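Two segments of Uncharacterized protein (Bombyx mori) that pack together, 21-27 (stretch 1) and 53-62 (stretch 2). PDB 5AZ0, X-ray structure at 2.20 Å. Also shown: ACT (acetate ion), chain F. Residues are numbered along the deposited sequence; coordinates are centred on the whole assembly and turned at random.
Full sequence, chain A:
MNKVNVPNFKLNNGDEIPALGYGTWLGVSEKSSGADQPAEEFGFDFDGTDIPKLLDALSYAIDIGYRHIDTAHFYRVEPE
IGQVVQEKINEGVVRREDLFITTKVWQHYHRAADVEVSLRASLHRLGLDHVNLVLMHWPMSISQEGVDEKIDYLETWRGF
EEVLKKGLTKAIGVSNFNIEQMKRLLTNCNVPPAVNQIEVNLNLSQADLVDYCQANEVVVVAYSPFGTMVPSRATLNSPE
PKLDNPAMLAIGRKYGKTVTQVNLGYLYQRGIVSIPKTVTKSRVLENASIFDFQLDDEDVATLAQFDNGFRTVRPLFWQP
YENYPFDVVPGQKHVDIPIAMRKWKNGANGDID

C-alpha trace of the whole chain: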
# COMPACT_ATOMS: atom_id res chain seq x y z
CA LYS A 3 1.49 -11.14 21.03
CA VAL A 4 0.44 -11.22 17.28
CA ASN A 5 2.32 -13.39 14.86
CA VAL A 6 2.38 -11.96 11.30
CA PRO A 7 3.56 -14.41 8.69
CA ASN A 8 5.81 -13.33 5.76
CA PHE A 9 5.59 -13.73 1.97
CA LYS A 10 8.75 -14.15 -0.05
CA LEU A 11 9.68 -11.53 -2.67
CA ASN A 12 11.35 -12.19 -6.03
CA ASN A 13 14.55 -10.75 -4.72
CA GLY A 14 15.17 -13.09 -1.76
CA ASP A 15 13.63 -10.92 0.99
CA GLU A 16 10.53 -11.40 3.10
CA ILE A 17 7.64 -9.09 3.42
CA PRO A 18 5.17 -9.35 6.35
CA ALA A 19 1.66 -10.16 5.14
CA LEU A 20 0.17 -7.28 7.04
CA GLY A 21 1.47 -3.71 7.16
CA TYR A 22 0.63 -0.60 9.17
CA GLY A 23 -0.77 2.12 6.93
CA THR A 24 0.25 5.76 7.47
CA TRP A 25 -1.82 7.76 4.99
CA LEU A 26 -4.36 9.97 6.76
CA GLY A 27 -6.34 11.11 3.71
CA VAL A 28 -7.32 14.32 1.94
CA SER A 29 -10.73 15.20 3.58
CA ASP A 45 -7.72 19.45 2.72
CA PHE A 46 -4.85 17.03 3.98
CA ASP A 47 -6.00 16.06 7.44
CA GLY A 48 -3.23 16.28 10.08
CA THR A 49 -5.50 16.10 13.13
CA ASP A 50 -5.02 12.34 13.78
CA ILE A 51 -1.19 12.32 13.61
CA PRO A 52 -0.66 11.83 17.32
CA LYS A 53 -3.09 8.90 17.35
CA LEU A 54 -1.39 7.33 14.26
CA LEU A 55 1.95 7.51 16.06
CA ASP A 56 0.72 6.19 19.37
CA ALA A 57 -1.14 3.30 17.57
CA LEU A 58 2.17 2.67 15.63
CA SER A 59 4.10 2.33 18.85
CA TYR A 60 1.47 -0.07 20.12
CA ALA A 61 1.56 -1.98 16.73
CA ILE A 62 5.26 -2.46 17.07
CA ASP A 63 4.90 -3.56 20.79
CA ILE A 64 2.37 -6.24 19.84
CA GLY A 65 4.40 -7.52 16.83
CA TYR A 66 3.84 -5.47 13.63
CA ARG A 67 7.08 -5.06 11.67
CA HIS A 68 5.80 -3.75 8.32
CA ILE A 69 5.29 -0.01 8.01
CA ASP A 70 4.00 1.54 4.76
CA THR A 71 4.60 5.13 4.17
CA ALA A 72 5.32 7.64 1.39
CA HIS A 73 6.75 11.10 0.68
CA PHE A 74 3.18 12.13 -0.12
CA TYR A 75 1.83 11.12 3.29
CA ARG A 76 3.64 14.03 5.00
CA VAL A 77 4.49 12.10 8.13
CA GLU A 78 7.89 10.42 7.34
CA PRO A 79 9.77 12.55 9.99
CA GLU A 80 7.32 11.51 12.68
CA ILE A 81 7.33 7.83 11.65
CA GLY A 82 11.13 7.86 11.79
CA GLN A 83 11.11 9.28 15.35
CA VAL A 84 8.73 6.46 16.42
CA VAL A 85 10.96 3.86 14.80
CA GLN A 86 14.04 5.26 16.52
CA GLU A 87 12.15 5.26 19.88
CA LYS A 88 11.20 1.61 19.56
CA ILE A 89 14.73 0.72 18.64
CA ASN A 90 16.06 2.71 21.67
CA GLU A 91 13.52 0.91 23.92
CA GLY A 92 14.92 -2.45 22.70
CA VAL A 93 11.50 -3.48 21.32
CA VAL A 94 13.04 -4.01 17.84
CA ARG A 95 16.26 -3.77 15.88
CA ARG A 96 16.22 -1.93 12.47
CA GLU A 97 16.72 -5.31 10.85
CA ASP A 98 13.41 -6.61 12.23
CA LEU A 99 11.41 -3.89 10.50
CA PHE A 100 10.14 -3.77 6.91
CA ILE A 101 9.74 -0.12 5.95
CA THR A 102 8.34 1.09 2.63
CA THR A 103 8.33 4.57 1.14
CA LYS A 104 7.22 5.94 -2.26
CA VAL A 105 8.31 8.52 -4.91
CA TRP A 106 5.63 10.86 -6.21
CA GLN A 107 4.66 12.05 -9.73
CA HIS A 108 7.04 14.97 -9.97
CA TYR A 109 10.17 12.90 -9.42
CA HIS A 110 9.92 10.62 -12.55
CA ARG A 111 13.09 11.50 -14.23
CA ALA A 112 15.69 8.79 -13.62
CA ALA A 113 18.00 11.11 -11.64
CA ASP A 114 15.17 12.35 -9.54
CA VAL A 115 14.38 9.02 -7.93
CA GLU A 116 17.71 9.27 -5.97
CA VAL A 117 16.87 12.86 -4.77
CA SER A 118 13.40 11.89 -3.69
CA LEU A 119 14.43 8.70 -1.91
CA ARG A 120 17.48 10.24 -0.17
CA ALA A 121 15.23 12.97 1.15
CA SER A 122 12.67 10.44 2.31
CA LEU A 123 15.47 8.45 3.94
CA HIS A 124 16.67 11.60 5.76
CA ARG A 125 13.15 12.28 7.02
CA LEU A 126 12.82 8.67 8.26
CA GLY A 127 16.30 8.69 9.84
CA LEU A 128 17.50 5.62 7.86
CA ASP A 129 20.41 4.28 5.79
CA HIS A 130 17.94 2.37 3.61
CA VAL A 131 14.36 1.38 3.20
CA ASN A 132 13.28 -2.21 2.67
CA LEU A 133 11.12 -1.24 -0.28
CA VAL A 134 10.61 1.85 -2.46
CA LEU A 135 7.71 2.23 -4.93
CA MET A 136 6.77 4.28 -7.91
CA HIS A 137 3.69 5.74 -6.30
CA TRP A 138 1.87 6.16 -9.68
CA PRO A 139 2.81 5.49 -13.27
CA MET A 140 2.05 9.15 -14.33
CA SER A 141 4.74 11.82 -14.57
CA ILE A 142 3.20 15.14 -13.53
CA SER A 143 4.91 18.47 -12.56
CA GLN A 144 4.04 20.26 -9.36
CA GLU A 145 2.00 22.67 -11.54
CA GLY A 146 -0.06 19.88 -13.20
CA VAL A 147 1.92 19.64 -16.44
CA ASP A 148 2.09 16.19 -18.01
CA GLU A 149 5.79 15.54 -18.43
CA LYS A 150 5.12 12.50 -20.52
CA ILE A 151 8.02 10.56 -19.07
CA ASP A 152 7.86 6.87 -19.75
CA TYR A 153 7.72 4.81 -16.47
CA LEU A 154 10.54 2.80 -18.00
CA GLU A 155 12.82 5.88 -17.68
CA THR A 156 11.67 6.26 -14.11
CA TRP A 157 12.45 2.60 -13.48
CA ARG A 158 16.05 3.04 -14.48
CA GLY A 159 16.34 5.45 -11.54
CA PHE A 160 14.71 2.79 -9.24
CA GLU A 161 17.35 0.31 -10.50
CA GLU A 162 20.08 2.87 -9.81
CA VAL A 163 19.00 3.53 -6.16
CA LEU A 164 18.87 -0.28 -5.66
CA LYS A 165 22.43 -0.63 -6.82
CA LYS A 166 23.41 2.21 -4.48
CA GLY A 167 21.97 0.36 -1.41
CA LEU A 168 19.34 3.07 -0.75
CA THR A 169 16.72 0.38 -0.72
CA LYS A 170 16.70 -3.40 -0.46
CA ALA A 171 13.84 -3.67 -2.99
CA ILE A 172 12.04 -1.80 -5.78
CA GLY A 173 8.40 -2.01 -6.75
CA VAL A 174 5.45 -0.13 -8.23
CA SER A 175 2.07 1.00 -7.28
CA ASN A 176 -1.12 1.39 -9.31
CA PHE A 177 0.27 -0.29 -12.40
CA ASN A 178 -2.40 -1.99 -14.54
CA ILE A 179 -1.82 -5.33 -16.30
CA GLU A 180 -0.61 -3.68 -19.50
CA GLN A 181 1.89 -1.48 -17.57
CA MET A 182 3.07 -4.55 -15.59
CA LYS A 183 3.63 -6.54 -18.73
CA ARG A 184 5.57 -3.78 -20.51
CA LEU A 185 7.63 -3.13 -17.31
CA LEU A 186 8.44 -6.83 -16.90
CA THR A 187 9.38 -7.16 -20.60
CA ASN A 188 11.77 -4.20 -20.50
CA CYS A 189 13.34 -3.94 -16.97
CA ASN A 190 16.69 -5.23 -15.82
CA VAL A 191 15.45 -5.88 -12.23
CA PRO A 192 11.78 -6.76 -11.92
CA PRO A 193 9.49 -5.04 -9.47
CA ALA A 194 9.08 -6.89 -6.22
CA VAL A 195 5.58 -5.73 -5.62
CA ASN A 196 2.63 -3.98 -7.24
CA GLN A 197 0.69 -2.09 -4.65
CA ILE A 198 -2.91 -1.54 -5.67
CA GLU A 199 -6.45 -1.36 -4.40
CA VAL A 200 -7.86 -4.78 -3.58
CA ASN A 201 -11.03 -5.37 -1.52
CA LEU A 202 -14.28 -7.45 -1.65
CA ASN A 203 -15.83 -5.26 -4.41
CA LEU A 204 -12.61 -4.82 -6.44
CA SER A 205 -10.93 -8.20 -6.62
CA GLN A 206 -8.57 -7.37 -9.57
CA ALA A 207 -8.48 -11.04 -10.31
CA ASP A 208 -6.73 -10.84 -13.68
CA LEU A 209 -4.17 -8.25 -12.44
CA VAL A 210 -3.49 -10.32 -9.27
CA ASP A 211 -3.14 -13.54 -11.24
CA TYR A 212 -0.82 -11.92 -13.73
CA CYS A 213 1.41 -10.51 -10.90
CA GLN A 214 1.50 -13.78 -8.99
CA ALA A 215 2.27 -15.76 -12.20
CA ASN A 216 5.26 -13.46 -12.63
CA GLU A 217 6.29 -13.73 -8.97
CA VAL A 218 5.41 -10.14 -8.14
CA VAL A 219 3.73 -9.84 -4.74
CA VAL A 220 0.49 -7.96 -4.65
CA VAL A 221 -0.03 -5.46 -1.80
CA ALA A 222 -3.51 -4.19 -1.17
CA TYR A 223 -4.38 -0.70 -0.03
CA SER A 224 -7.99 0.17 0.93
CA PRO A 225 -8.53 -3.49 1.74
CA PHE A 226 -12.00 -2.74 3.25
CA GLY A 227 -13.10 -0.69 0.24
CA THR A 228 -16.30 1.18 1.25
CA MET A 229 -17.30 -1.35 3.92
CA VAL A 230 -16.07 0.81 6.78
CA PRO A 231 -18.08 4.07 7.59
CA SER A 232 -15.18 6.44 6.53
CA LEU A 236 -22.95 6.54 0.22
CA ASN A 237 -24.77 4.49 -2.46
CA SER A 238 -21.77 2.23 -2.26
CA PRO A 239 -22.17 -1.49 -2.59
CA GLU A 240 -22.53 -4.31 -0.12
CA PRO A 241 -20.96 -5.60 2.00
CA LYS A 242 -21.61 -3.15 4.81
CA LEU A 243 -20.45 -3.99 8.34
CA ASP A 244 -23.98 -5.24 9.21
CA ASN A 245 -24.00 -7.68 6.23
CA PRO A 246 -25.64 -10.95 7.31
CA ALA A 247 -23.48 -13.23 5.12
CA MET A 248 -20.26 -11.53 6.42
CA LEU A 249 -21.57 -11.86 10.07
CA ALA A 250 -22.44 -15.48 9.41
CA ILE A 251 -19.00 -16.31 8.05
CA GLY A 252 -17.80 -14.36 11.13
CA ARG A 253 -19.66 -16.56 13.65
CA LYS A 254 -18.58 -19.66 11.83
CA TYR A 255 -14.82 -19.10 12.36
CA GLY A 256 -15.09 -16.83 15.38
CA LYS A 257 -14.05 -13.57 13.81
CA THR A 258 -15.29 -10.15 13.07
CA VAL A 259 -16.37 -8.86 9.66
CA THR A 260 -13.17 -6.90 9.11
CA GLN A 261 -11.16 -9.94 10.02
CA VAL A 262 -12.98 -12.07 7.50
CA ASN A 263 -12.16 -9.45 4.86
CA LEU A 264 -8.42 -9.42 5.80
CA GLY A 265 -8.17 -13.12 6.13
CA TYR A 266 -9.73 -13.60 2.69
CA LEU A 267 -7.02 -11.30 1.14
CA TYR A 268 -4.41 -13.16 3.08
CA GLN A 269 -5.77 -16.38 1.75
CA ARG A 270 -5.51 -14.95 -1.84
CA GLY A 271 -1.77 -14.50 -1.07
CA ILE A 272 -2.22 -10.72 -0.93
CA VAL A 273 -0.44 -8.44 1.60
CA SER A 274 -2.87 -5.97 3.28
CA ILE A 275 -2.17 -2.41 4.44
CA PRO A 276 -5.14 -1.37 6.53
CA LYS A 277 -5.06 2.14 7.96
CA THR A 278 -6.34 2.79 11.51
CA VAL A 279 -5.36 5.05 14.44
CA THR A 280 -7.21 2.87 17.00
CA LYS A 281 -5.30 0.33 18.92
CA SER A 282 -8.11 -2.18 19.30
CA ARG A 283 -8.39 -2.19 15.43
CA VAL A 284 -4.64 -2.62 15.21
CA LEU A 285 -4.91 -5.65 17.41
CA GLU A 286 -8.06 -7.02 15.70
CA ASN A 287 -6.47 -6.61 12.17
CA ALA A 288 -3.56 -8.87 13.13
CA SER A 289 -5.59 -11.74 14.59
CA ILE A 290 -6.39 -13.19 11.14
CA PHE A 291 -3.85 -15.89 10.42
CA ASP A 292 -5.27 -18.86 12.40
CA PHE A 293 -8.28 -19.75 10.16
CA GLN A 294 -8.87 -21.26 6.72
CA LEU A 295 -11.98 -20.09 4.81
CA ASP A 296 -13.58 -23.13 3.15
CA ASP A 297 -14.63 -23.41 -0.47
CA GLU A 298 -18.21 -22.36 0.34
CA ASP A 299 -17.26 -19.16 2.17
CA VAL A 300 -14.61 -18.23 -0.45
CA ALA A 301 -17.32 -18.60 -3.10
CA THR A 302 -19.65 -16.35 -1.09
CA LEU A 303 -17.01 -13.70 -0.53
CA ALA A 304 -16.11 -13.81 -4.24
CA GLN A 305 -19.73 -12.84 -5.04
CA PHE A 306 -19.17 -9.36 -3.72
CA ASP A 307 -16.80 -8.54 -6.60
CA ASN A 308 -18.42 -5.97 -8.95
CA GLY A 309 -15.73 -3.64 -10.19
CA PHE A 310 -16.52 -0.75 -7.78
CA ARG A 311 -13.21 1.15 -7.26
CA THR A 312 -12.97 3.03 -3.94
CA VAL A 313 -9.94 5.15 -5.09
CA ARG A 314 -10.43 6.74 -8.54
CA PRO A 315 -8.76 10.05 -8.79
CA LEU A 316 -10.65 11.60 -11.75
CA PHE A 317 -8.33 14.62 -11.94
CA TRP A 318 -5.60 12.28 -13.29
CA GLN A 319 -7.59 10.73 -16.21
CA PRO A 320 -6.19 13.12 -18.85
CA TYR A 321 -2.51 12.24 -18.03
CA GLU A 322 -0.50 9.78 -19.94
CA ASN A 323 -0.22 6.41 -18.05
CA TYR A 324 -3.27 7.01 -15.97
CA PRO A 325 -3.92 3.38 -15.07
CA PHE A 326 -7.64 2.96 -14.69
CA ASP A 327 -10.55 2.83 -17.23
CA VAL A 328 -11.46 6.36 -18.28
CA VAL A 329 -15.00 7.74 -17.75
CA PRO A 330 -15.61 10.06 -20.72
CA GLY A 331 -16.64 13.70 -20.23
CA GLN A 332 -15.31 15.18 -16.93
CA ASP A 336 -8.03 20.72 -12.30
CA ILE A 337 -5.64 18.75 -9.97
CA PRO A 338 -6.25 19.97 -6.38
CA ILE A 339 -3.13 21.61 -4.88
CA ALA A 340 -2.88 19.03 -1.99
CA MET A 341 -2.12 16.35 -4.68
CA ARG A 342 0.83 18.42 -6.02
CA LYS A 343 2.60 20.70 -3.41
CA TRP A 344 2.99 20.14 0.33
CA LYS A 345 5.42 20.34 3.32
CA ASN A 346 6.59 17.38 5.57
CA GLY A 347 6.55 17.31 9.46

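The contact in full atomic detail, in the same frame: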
# COMPACT_ATOMS: atom_id res chain seq x y z
N GLY A 21 0.71 -4.94 6.93
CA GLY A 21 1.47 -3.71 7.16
C GLY A 21 0.61 -2.61 7.76
O GLY A 21 -0.62 -2.57 7.54
N TYR A 22 1.27 -1.71 8.51
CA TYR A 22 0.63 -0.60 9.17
C TYR A 22 0.59 0.60 8.23
O TYR A 22 1.62 1.19 7.91
CB TYR A 22 1.38 -0.29 10.53
CG TYR A 22 0.77 0.80 11.35
CD1 TYR A 22 1.05 2.14 11.10
CD2 TYR A 22 -0.10 0.50 12.39
CE1 TYR A 22 0.46 3.15 11.87
CE2 TYR A 22 -0.69 1.50 13.15
CZ TYR A 22 -0.39 2.80 12.92
OH TYR A 22 -1.05 3.74 13.65
N GLY A 23 -0.59 0.98 7.79
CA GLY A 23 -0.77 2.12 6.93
C GLY A 23 -0.62 3.49 7.62
O GLY A 23 -0.95 3.64 8.79
N THR A 24 -0.08 4.46 6.90
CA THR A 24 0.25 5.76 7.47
C THR A 24 -0.32 6.94 6.70
O THR A 24 0.03 8.09 7.00
CB THR A 24 1.76 5.93 7.63
OG1 THR A 24 2.42 6.01 6.36
CG2 THR A 24 2.37 4.83 8.46
N TRP A 25 -1.18 6.67 5.72
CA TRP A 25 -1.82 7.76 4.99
C TRP A 25 -3.15 8.20 5.62
O TRP A 25 -4.11 7.41 5.72
CB TRP A 25 -2.15 7.28 3.60
CG TRP A 25 -2.96 8.19 2.78
CD1 TRP A 25 -4.03 7.81 1.96
CD2 TRP A 25 -2.75 9.58 2.54
NE1 TRP A 25 -4.48 8.89 1.26
CE2 TRP A 25 -3.73 10.00 1.60
CE3 TRP A 25 -1.85 10.53 3.04
CZ2 TRP A 25 -3.83 11.33 1.13
CZ3 TRP A 25 -1.97 11.85 2.62
CH2 TRP A 25 -2.95 12.24 1.64
N LEU A 26 -3.21 9.45 5.99
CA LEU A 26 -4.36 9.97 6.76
C LEU A 26 -5.51 10.47 5.90
O LEU A 26 -6.62 10.60 6.39
CB LEU A 26 -3.89 11.04 7.76
CG LEU A 26 -3.13 10.43 8.93
CD1 LEU A 26 -2.69 11.52 9.89
CD2 LEU A 26 -3.89 9.37 9.70
N GLY A 27 -5.28 10.71 4.62
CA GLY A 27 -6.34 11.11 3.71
C GLY A 27 -6.38 12.61 3.47
O GLY A 27 -5.76 13.43 4.19
N LYS A 53 -2.44 10.21 17.13
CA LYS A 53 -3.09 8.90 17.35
C LYS A 53 -2.45 7.82 16.44
O LYS A 53 -2.21 6.68 16.89
CB LYS A 53 -4.60 8.98 17.13
CG LYS A 53 -5.24 10.25 17.71
CD LYS A 53 -6.75 10.17 17.76
CE LYS A 53 -7.23 9.37 18.96
NZ LYS A 53 -8.67 9.03 18.78
N LEU A 54 -2.11 8.22 15.21
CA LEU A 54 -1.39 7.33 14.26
C LEU A 54 -0.09 6.87 14.84
O LEU A 54 0.25 5.67 14.78
CB LEU A 54 -1.14 8.07 12.92
CG LEU A 54 -0.39 7.31 11.81
CD1 LEU A 54 -1.32 6.24 11.27
CD2 LEU A 54 0.02 8.24 10.68
N LEU A 55 0.61 7.80 15.51
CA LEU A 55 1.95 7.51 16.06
C LEU A 55 1.90 6.66 17.29
O LEU A 55 2.67 5.73 17.45
CB LEU A 55 2.66 8.81 16.40
CG LEU A 55 2.87 9.72 15.22
CD1 LEU A 55 3.58 11.00 15.72
CD2 LEU A 55 3.61 9.00 14.11
N ASP A 56 0.99 7.00 18.18
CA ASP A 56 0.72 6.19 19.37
C ASP A 56 0.21 4.79 18.98
O ASP A 56 0.72 3.80 19.49
CB ASP A 56 -0.26 6.96 20.30
CG ASP A 56 -0.53 6.28 21.60
OD1 ASP A 56 0.42 5.75 22.24
OD2 ASP A 56 -1.73 6.21 21.95
N ALA A 57 -0.72 4.68 18.01
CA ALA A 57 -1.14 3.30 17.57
C ALA A 57 0.01 2.55 16.83
O ALA A 57 0.17 1.32 16.97
CB ALA A 57 -2.43 3.35 16.77
N LEU A 58 0.92 3.31 16.20
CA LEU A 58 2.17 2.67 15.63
C LEU A 58 3.07 2.05 16.67
O LEU A 58 3.55 0.87 16.55
CB LEU A 58 2.94 3.65 14.71
CG LEU A 58 4.28 3.19 14.09
CD1 LEU A 58 4.18 1.86 13.35
CD2 LEU A 58 4.74 4.29 13.16
N SER A 59 3.25 2.80 17.76
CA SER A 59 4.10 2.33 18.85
C SER A 59 3.52 1.08 19.42
O SER A 59 4.20 0.05 19.64
CB SER A 59 4.24 3.45 19.97
OG SER A 59 4.97 2.90 21.07
N TYR A 60 2.22 1.14 19.68
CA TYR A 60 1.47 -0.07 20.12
C TYR A 60 1.64 -1.23 19.10
O TYR A 60 1.99 -2.40 19.45
CB TYR A 60 -0.04 0.33 20.35
CG TYR A 60 -0.93 -0.84 20.69
CD1 TYR A 60 -0.93 -1.43 21.98
CD2 TYR A 60 -1.74 -1.45 19.70
CE1 TYR A 60 -1.73 -2.54 22.27
CE2 TYR A 60 -2.53 -2.56 19.99
CZ TYR A 60 -2.54 -3.11 21.26
OH TYR A 60 -3.39 -4.20 21.49
N ALA A 61 1.44 -0.91 17.81
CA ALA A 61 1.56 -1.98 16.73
C ALA A 61 2.87 -2.65 16.81
O ALA A 61 2.96 -3.90 16.83
CB ALA A 61 1.36 -1.40 15.34
N ILE A 62 3.93 -1.84 16.93
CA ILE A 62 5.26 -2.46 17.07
C ILE A 62 5.40 -3.31 18.37
O ILE A 62 6.01 -4.39 18.35
CB ILE A 62 6.36 -1.37 16.94
CG1 ILE A 62 6.34 -0.78 15.51
CG2 ILE A 62 7.73 -1.94 17.23
CD1 ILE A 62 7.03 0.56 15.31
C ACT F . -1.18 3.48 3.59
O ACT F . -2.11 4.01 4.23
OXT ACT F . -0.00 3.42 3.99
CH3 ACT F . -1.50 2.88 2.26

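The contact is built around one aromatic ring. Y22, with its CA-to-CB bond pointing toward the helix 53-62 and chi1 in the t well, lays its ring along the helix surface and accounts for the largest share of the 354 Å² buried between the two stretches. One face of the ring lies under backbone: L58 CA is 4.1 Å from the centroid of the Y22 ring, 25° off the ring normal, a CH-pi contact that needs the ring to come close to the helix. Small residues accompany that approach. A57 and A61 present only methyl groups, with A61 CB 3.8 Å from Y22 CD2 and A57 CB 3.4 Å from Y22 OH.

Leucines supply the rest of the apolar surface. The CA-to-CB bond of L58 points sideways to stretch 1, yet its CB still reaches within 3.8 Å of Y22 CE1. L54, one helical turn earlier, points toward stretch 1 and has more of its own surface covered by it than any other helix residue. L54 CD1 is the methyl nearer to the ring and to G23, 3.6 Å from Y22 CE1 and 3.6 Å from G23 O; L54 CD2 is the nearer to T24 O, at 3.7 Å. Both methyls lie near L26 CD2, L54 CD2 at 4.2 Å and L54 CD1 at 4.3 Å. A branched side chain thus spans from the aromatic ring to the loop beyond it. L26 also points toward the helix and extends the apolar patch, while W25, between T24 and L26 in sequence, has its CA-to-CB bond pointing away and makes no contact with the helix.

The polar edge begins at the tip of the same tyrosine. Y22 OH donates a weak hydrogen bond to L54 O at 2.6 Å; that carbonyl already accepts the helical hydrogen bond from L58 N, at 2.8 Å, so the hydroxyl joins an acceptor in use without breaking the helix. L58 N is also 3.3 Å from Y22 OH, but the angle is too poor for a hydrogen bond. The rule is economical: a long aromatic side chain buries its ring and still finds a backbone partner for its one polar atom.

Farther out, the CA-to-CB bond of T24 points sideways to the helix, with T24 CB 4.2 Å from L54 CD2 and T24 OG1 satisfied elsewhere in the structure. The loop's amides face an acetate, probably from the crystallisation liquor: T24 N donates to ACT OXT at 3.1 Å and W25 N to ACT O at 3.2 Å. An ideal CB on G23 would point away from the helix and clash with ACT O at 2.9 Å, though a crystallisation acetate does not explain the glycine.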